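DUF4847 domain-containing protein (Bacteroides vulgatus, PDB 4ZGF) is of unknown function but binds calcium and belongs to a calycin-like family whose members resemble lipocalins, consistent with a role in holding small ligands. Local coordinates at residues S8-W22 with K129-D141. Sequence-based numbering, arbitrary orientation. Where two conformers were deposited one is given.
Sequences SGTWHVVDFYGKANW and KKTYIQFAHNKQD. With CA (calcium ion), chain C; CA (calcium ion), chain B; BEZ (benzoic acid), chain K; ACT (acetate ion), chain I.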
loop_
_atom_site.group_PDB
_atom_site.type_symbol
_atom_site.label_atom_id
_atom_site.label_comp_id
_atom_site.label_asym_id
_atom_site.label_seq_id
_atom_site.Cartn_x
_atom_site.Cartn_y
_atom_site.Cartn_z
ATOM N N SER A 8 3.681 7.365 -11.861
ATOM C CA SER A 8 2.501 7.753 -12.615
ATOM C C SER A 8 1.548 8.667 -11.867
ATOM O O SER A 8 0.355 8.765 -12.236
ATOM C CB SER A 8 1.785 6.491 -13.031
ATOM O OG SER A 8 1.397 5.761 -11.870
ATOM N N GLY A 9 2.048 9.311 -10.828
ATOM C CA GLY A 9 1.213 10.176 -9.983
ATOM C C GLY A 9 1.113 9.610 -8.573
ATOM O O GLY A 9 1.450 8.460 -8.305
ATOM N N THR A 10 0.614 10.435 -7.655
ATOM C CA THR A 10 0.425 10.036 -6.279
ATOM C C THR A 10 -0.368 8.728 -6.213
ATOM O O THR A 10 -1.416 8.614 -6.874
ATOM C CB THR A 10 -0.394 11.114 -5.498
ATOM O OG1 THR A 10 0.036 12.441 -5.898
ATOM C CG2 THR A 10 -0.239 10.884 -3.999
ATOM N N TRP A 11 0.059 7.810 -5.340
ATOM C CA TRP A 11 -0.650 6.587 -5.018
ATOM C C TRP A 11 -1.217 6.687 -3.598
ATOM O O TRP A 11 -0.486 6.965 -2.645
ATOM C CB TRP A 11 0.293 5.376 -5.130
ATOM C CG TRP A 11 0.668 4.963 -6.518
ATOM C CD1 TRP A 11 1.899 5.076 -7.079
ATOM C CD2 TRP A 11 -0.173 4.344 -7.511
ATOM N NE1 TRP A 11 1.900 4.530 -8.343
ATOM C CE2 TRP A 11 0.641 4.064 -8.628
ATOM C CE3 TRP A 11 -1.533 4.015 -7.566
ATOM C CZ2 TRP A 11 0.150 3.432 -9.765
ATOM C CZ3 TRP A 11 -2.005 3.392 -8.705
ATOM C CH2 TRP A 11 -1.178 3.115 -9.780
ATOM N N HIS A 12 -2.521 6.436 -3.467
ATOM C CA HIS A 12 -3.267 6.544 -2.228
ATOM C C HIS A 12 -3.734 5.169 -1.785
ATOM O O HIS A 12 -4.205 4.379 -2.614
ATOM C CB HIS A 12 -4.505 7.439 -2.459
ATOM C CG HIS A 12 -4.200 8.840 -2.836
ATOM N ND1 HIS A 12 -4.099 9.844 -1.907
ATOM C CD2 HIS A 12 -3.975 9.386 -4.056
ATOM C CE1 HIS A 12 -3.853 10.959 -2.556
ATOM N NE2 HIS A 12 -3.766 10.717 -3.848
ATOM N N VAL A 13 -3.647 4.859 -0.489
ATOM C CA VAL A 13 -4.027 3.516 -0.036
ATOM C C VAL A 13 -5.540 3.291 -0.176
ATOM O O VAL A 13 -6.375 4.101 0.210
ATOM C CB VAL A 13 -3.612 3.314 1.434
ATOM C CG1 VAL A 13 -4.188 2.041 2.011
ATOM C CG2 VAL A 13 -2.105 3.278 1.535
ATOM N N VAL A 14 -5.842 2.115 -0.738
ATOM C CA VAL A 14 -7.209 1.574 -0.776
ATOM C C VAL A 14 -7.430 0.679 0.440
ATOM O O VAL A 14 -8.305 0.950 1.270
ATOM C CB VAL A 14 -7.485 0.852 -2.107
ATOM C CG1 VAL A 14 -8.872 0.221 -2.102
ATOM C CG2 VAL A 14 -7.321 1.800 -3.276
ATOM N N ASP A 15 -6.666 -0.414 0.565
ATOM C CA ASP A 15 -6.790 -1.310 1.735
ATOM C C ASP A 15 -5.607 -2.270 1.698
ATOM O O ASP A 15 -4.806 -2.298 0.739
ATOM C CB ASP A 15 -8.140 -2.088 1.688
ATOM C CG ASP A 15 -8.744 -2.455 3.043
ATOM O OD1 ASP A 15 -7.993 -2.574 4.035
ATOM O OD2 ASP A 15 -9.987 -2.662 3.059
ATOM N N PHE A 16 -5.536 -3.028 2.783
ATOM C CA PHE A 16 -4.668 -4.208 2.908
ATOM C C PHE A 16 -5.520 -5.415 2.613
ATOM O O PHE A 16 -6.657 -5.483 3.065
ATOM C CB PHE A 16 -4.111 -4.278 4.332
ATOM C CG PHE A 16 -3.216 -3.127 4.714
ATOM C CD1 PHE A 16 -3.751 -1.943 5.192
ATOM C CD2 PHE A 16 -1.828 -3.226 4.634
ATOM C CE1 PHE A 16 -2.938 -0.869 5.560
ATOM C CE2 PHE A 16 -1.012 -2.171 5.023
ATOM C CZ PHE A 16 -1.563 -1.010 5.487
ATOM N N TYR A 17 -4.999 -6.371 1.848
ATOM C CA TYR A 17 -5.774 -7.510 1.395
ATOM C C TYR A 17 -5.151 -8.799 1.896
ATOM O O TYR A 17 -3.923 -8.967 1.864
ATOM C CB TYR A 17 -5.841 -7.538 -0.142
ATOM C CG TYR A 17 -6.713 -6.419 -0.705
ATOM C CD1 TYR A 17 -6.299 -5.103 -0.672
ATOM C CD2 TYR A 17 -7.959 -6.689 -1.243
ATOM C CE1 TYR A 17 -7.093 -4.080 -1.138
ATOM C CE2 TYR A 17 -8.764 -5.678 -1.750
ATOM C CZ TYR A 17 -8.339 -4.378 -1.683
ATOM O OH TYR A 17 -9.098 -3.318 -2.127
ATOM N N GLY A 18 -5.989 -9.706 2.359
ATOM C CA GLY A 18 -5.563 -11.022 2.806
ATOM C C GLY A 18 -6.214 -12.116 2.005
ATOM O O GLY A 18 -7.029 -11.895 1.115
ATOM N N LYS A 19 -5.836 -13.358 2.303
ATOM C CA LYS A 19 -6.381 -14.521 1.581
ATOM C C LYS A 19 -6.227 -14.294 0.086
ATOM O O LYS A 19 -7.149 -14.579 -0.698
ATOM C CB LYS A 19 -7.872 -14.791 1.912
ATOM C CG LYS A 19 -8.162 -15.035 3.381
ATOM C CD LYS A 19 -9.651 -15.305 3.650
ATOM C CE LYS A 19 -10.004 -15.226 5.137
ATOM N NZ LYS A 19 -11.466 -15.410 5.408
ATOM N N ALA A 20 -5.065 -13.821 -0.346
ATOM C CA ALA A 20 -4.945 -13.394 -1.723
ATOM C C ALA A 20 -4.908 -14.546 -2.695
ATOM O O ALA A 20 -4.402 -15.650 -2.381
ATOM C CB ALA A 20 -3.702 -12.551 -1.938
ATOM N N ASN A 21 -5.412 -14.271 -3.883
ATOM C CA ASN A 21 -5.155 -15.087 -5.091
ATOM C C ASN A 21 -4.411 -14.160 -6.030
ATOM O O ASN A 21 -4.997 -13.451 -6.853
ATOM C CB ASN A 21 -6.444 -15.601 -5.701
ATOM C CG ASN A 21 -6.227 -16.572 -6.838
ATOM O OD1 ASN A 21 -5.129 -16.872 -7.210
ATOM N ND2 ASN A 21 -7.283 -17.120 -7.356
ATOM N N TRP A 22 -3.093 -14.122 -5.872
ATOM C CA TRP A 22 -2.259 -13.142 -6.550
ATOM C C TRP A 22 -2.371 -13.222 -8.063
ATOM O O TRP A 22 -2.456 -12.191 -8.745
ATOM C CB TRP A 22 -0.812 -13.327 -6.078
ATOM C CG TRP A 22 0.155 -12.360 -6.650
ATOM C CD1 TRP A 22 1.202 -12.650 -7.470
ATOM C CD2 TRP A 22 0.228 -10.943 -6.405
ATOM N NE1 TRP A 22 1.929 -11.520 -7.740
ATOM C CE2 TRP A 22 1.340 -10.453 -7.115
ATOM C CE3 TRP A 22 -0.545 -10.040 -5.683
ATOM C CZ2 TRP A 22 1.690 -9.097 -7.114
ATOM C CZ3 TRP A 22 -0.200 -8.695 -5.693
ATOM C CH2 TRP A 22 0.889 -8.227 -6.412
ATOM N N LYS A 129 3.068 -14.093 -1.326
ATOM C CA LYS A 129 1.912 -13.740 -2.140
ATOM C C LYS A 129 0.578 -14.001 -1.461
ATOM O O LYS A 129 -0.435 -14.121 -2.153
ATOM C CB LYS A 129 2.009 -14.343 -3.546
ATOM C CG LYS A 129 3.240 -13.920 -4.311
ATOM C CD LYS A 129 3.445 -14.705 -5.612
ATOM C CE LYS A 129 3.687 -16.213 -5.474
ATOM N NZ LYS A 129 3.840 -16.781 -6.867
ATOM N N LYS A 130 0.541 -14.021 -0.129
ATOM C CA LYS A 130 -0.712 -14.286 0.584
ATOM C C LYS A 130 -1.495 -13.025 0.885
ATOM O O LYS A 130 -2.668 -13.095 1.261
ATOM C CB LYS A 130 -0.443 -14.967 1.926
ATOM C CG LYS A 130 0.240 -16.314 1.841
ATOM C CD LYS A 130 0.072 -17.055 3.146
ATOM C CE LYS A 130 0.995 -18.240 3.234
ATOM N NZ LYS A 130 0.654 -19.263 2.203
ATOM N N THR A 131 -0.828 -11.882 0.796
ATOM C CA THR A 131 -1.402 -10.576 1.108
ATOM C C THR A 131 -0.908 -9.613 0.062
ATOM O O THR A 131 0.063 -9.860 -0.639
ATOM C CB THR A 131 -1.002 -10.111 2.521
ATOM O OG1 THR A 131 0.426 -9.999 2.579
ATOM C CG2 THR A 131 -1.492 -11.043 3.622
ATOM N N TYR A 132 -1.552 -8.441 0.020
ATOM C CA TYR A 132 -0.999 -7.312 -0.735
ATOM C C TYR A 132 -1.593 -6.034 -0.190
ATOM O O TYR A 132 -2.626 -6.038 0.468
ATOM C CB TYR A 132 -1.234 -7.436 -2.246
ATOM C CG TYR A 132 -2.659 -7.620 -2.706
ATOM C CD1 TYR A 132 -3.493 -6.540 -2.974
ATOM C CD2 TYR A 132 -3.177 -8.889 -2.900
ATOM C CE1 TYR A 132 -4.791 -6.714 -3.423
ATOM C CE2 TYR A 132 -4.485 -9.083 -3.308
ATOM C CZ TYR A 132 -5.298 -7.999 -3.586
ATOM O OH TYR A 132 -6.579 -8.244 -4.012
ATOM N N ILE A 133 -0.931 -4.920 -0.510
ATOM C CA ILE A 133 -1.516 -3.585 -0.303
ATOM C C ILE A 133 -1.879 -3.078 -1.691
ATOM O O ILE A 133 -1.133 -3.255 -2.665
ATOM C CB ILE A 133 -0.576 -2.667 0.482
ATOM C CG1 ILE A 133 -1.235 -1.313 0.731
ATOM C CG2 ILE A 133 0.808 -2.561 -0.143
ATOM C CD1 ILE A 133 -0.468 -0.443 1.722
ATOM N N GLN A 134 -3.037 -2.408 -1.775
ATOM C CA GLN A 134 -3.517 -1.834 -3.028
ATOM C C GLN A 134 -3.626 -0.325 -2.903
ATOM O O GLN A 134 -4.142 0.190 -1.890
ATOM C CB GLN A 134 -4.863 -2.442 -3.440
ATOM C CG GLN A 134 -5.339 -1.987 -4.824
ATOM C CD GLN A 134 -6.581 -2.687 -5.355
ATOM O OE1 GLN A 134 -7.605 -2.802 -4.678
ATOM N NE2 GLN A 134 -6.506 -3.119 -6.599
ATOM N N PHE A 135 -3.188 0.351 -3.957
ATOM C CA PHE A 135 -3.285 1.808 -4.077
ATOM C C PHE A 135 -4.085 2.187 -5.329
ATOM O O PHE A 135 -4.179 1.417 -6.284
ATOM C CB PHE A 135 -1.890 2.421 -4.283
ATOM C CG PHE A 135 -0.894 2.153 -3.187
ATOM C CD1 PHE A 135 -0.124 1.010 -3.187
ATOM C CD2 PHE A 135 -0.670 3.083 -2.173
ATOM C CE1 PHE A 135 0.834 0.815 -2.186
ATOM C CE2 PHE A 135 0.280 2.874 -1.200
ATOM C CZ PHE A 135 1.032 1.759 -1.226
ATOM N N ALA A 136 -4.599 3.414 -5.300
ATOM C CA ALA A 136 -5.254 4.052 -6.441
ATOM C C ALA A 136 -4.694 5.463 -6.632
ATOM O O ALA A 136 -3.991 5.987 -5.752
ATOM C CB ALA A 136 -6.773 4.131 -6.205
ATOM N N HIS A 137 -5.029 6.116 -7.747
ATOM C CA HIS A 137 -4.546 7.475 -7.978
ATOM C C HIS A 137 -5.445 8.585 -7.449
ATOM O O HIS A 137 -5.192 9.750 -7.660
ATOM C CB HIS A 137 -4.268 7.720 -9.443
ATOM C CG HIS A 137 -2.999 7.092 -9.946
ATOM N ND1 HIS A 137 -1.775 7.297 -9.328
ATOM C CD2 HIS A 137 -2.748 6.320 -11.017
ATOM C CE1 HIS A 137 -0.835 6.698 -10.023
ATOM N NE2 HIS A 137 -1.392 6.089 -11.040
ATOM N N ASN A 138 -6.482 8.219 -6.713
ATOM C CA ASN A 138 -7.372 9.147 -6.025
ATOM C C ASN A 138 -7.469 8.775 -4.572
ATOM O O ASN A 138 -7.475 7.578 -4.232
ATOM C CB ASN A 138 -8.748 9.126 -6.644
ATOM C CG ASN A 138 -8.689 9.594 -8.053
ATOM O OD1 ASN A 138 -8.470 10.787 -8.328
ATOM N ND2 ASN A 138 -8.758 8.653 -8.975
ATOM N N LYS A 139 -7.570 9.788 -3.717
ATOM C CA LYS A 139 -7.828 9.538 -2.313
ATOM C C LYS A 139 -9.186 8.909 -2.125
ATOM O O LYS A 139 -10.185 9.352 -2.700
ATOM C CB LYS A 139 -7.708 10.849 -1.557
ATOM C CG LYS A 139 -7.761 10.694 -0.047
ATOM C CD LYS A 139 -7.507 12.004 0.668
ATOM C CE LYS A 139 -7.472 11.856 2.167
ATOM N NZ LYS A 139 -6.931 13.033 2.818
ATOM N N GLN A 140 -9.238 7.853 -1.331
ATOM C CA GLN A 140 -10.506 7.212 -1.015
ATOM C C GLN A 140 -11.259 8.053 0.006
ATOM O O GLN A 140 -10.655 8.738 0.835
ATOM C CB GLN A 140 -10.256 5.806 -0.477
ATOM C CG GLN A 140 -9.378 4.944 -1.366
ATOM C CD GLN A 140 -9.925 4.812 -2.761
ATOM O OE1 GLN A 140 -10.891 4.053 -2.985
ATOM N NE2 GLN A 140 -9.417 5.570 -3.704
ATOM N N ASP A 141 -12.590 7.982 -0.063
ATOM C CA ASP A 141 -13.454 8.863 0.733
ATOM C C ASP A 141 -14.807 8.252 1.055
ATOM O O ASP A 141 -15.117 7.146 0.560
ATOM C CB ASP A 141 -13.622 10.192 0.014
ATOM C CG ASP A 141 -14.225 10.074 -1.366
ATOM O OD1 ASP A 141 -14.856 9.044 -1.682
ATOM O OD2 ASP A 141 -14.056 11.003 -2.205
ATOM O OXT ASP A 141 -15.554 8.927 1.794
HETATM CA CA CA C . -16.031 6.898 -1.750
HETATM CA CA CA B . -15.194 9.863 -4.050
HETATM C C BEZ K . -9.887 5.298 -7.424
HETATM O O1 BEZ K . -10.309 5.920 -6.384
HETATM O O2 BEZ K . -9.418 5.885 -8.473
HETATM C C1 BEZ K . -9.949 3.794 -7.429
HETATM C C2 BEZ K . -9.716 3.063 -8.624
HETATM C C3 BEZ K . -9.722 1.664 -8.567
HETATM C C4 BEZ K . -9.931 0.965 -7.368
HETATM C C5 BEZ K . -10.161 1.698 -6.135
HETATM C C6 BEZ K . -10.169 3.090 -6.223
HETATM C C ACT I . -6.656 12.454 6.517
HETATM O O ACT I . -5.982 13.509 6.669
HETATM O OXT ACT I . -7.192 12.139 5.425
HETATM C CH3 ACT I . -6.878 11.514 7.670
HETATM O O HOH W 1 -6.887 6.862 -0.012
HETATM O O HOH W 2 -3.638 -14.083 4.109
HETATM O O HOH W 3 -1.773 -15.851 -3.936
HETATM O O HOH W 4 -12.687 8.882 -3.948
HETATM O O HOH W 5 -13.870 5.744 -1.791
#
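Trp11 and His137 stack face to face, their six-membered and imidazole rings 3.6 Å apart between centroids and tilted by 22°. The imidazole is flat enough to lie on the indole yet polar enough to reach back: its ND1 gives a straight bond to Thr10 O (2.8 Å, 174°), which lies in the ring plane although the donor stands above the carbonyl plane. With Trp11 CG anti to its carbonyl carbon (chi1 -73°), the indole presents one face to the His137 ring while NE1 bonds Phe6 O. A leucine replacing Trp11 would probably cost His137 its flat stacking partner and leave the carbonyl of Phe6 without its indole donor.

Backbone hydrogen bonds pair strands 11-18 and 132-136 antiparallel, and a classic beta bulge sets Val14 and Asp15 opposite Gln134, with Val14 N on Gln134 O and Gln134 N on Asp15 O.

In a CH-pi contact, Tyr17 CB sits 3.5 Å from the centroid of the Tyr132 ring, over its face; the two phenol planes are nearly parallel but slid apart. Ala20 CB, small enough to fit, meets that ring's edge. Ile133 CD1 touches Phe16 CE2 at 3.8 Å, beside Phe105 of helix 100-111.

Just past His137, Gln140 NE2 (2.8 Å to O1) and Asn138 ND2 (2.9 Å to O2) grip the two carboxyl oxygens of a bound benzoic acid, with Ala136 CB against its ring carbon C1. The first strand pairs with the last, consistent with closure of a calycin (lipocalin-like) barrel, beside this small-ligand pocket.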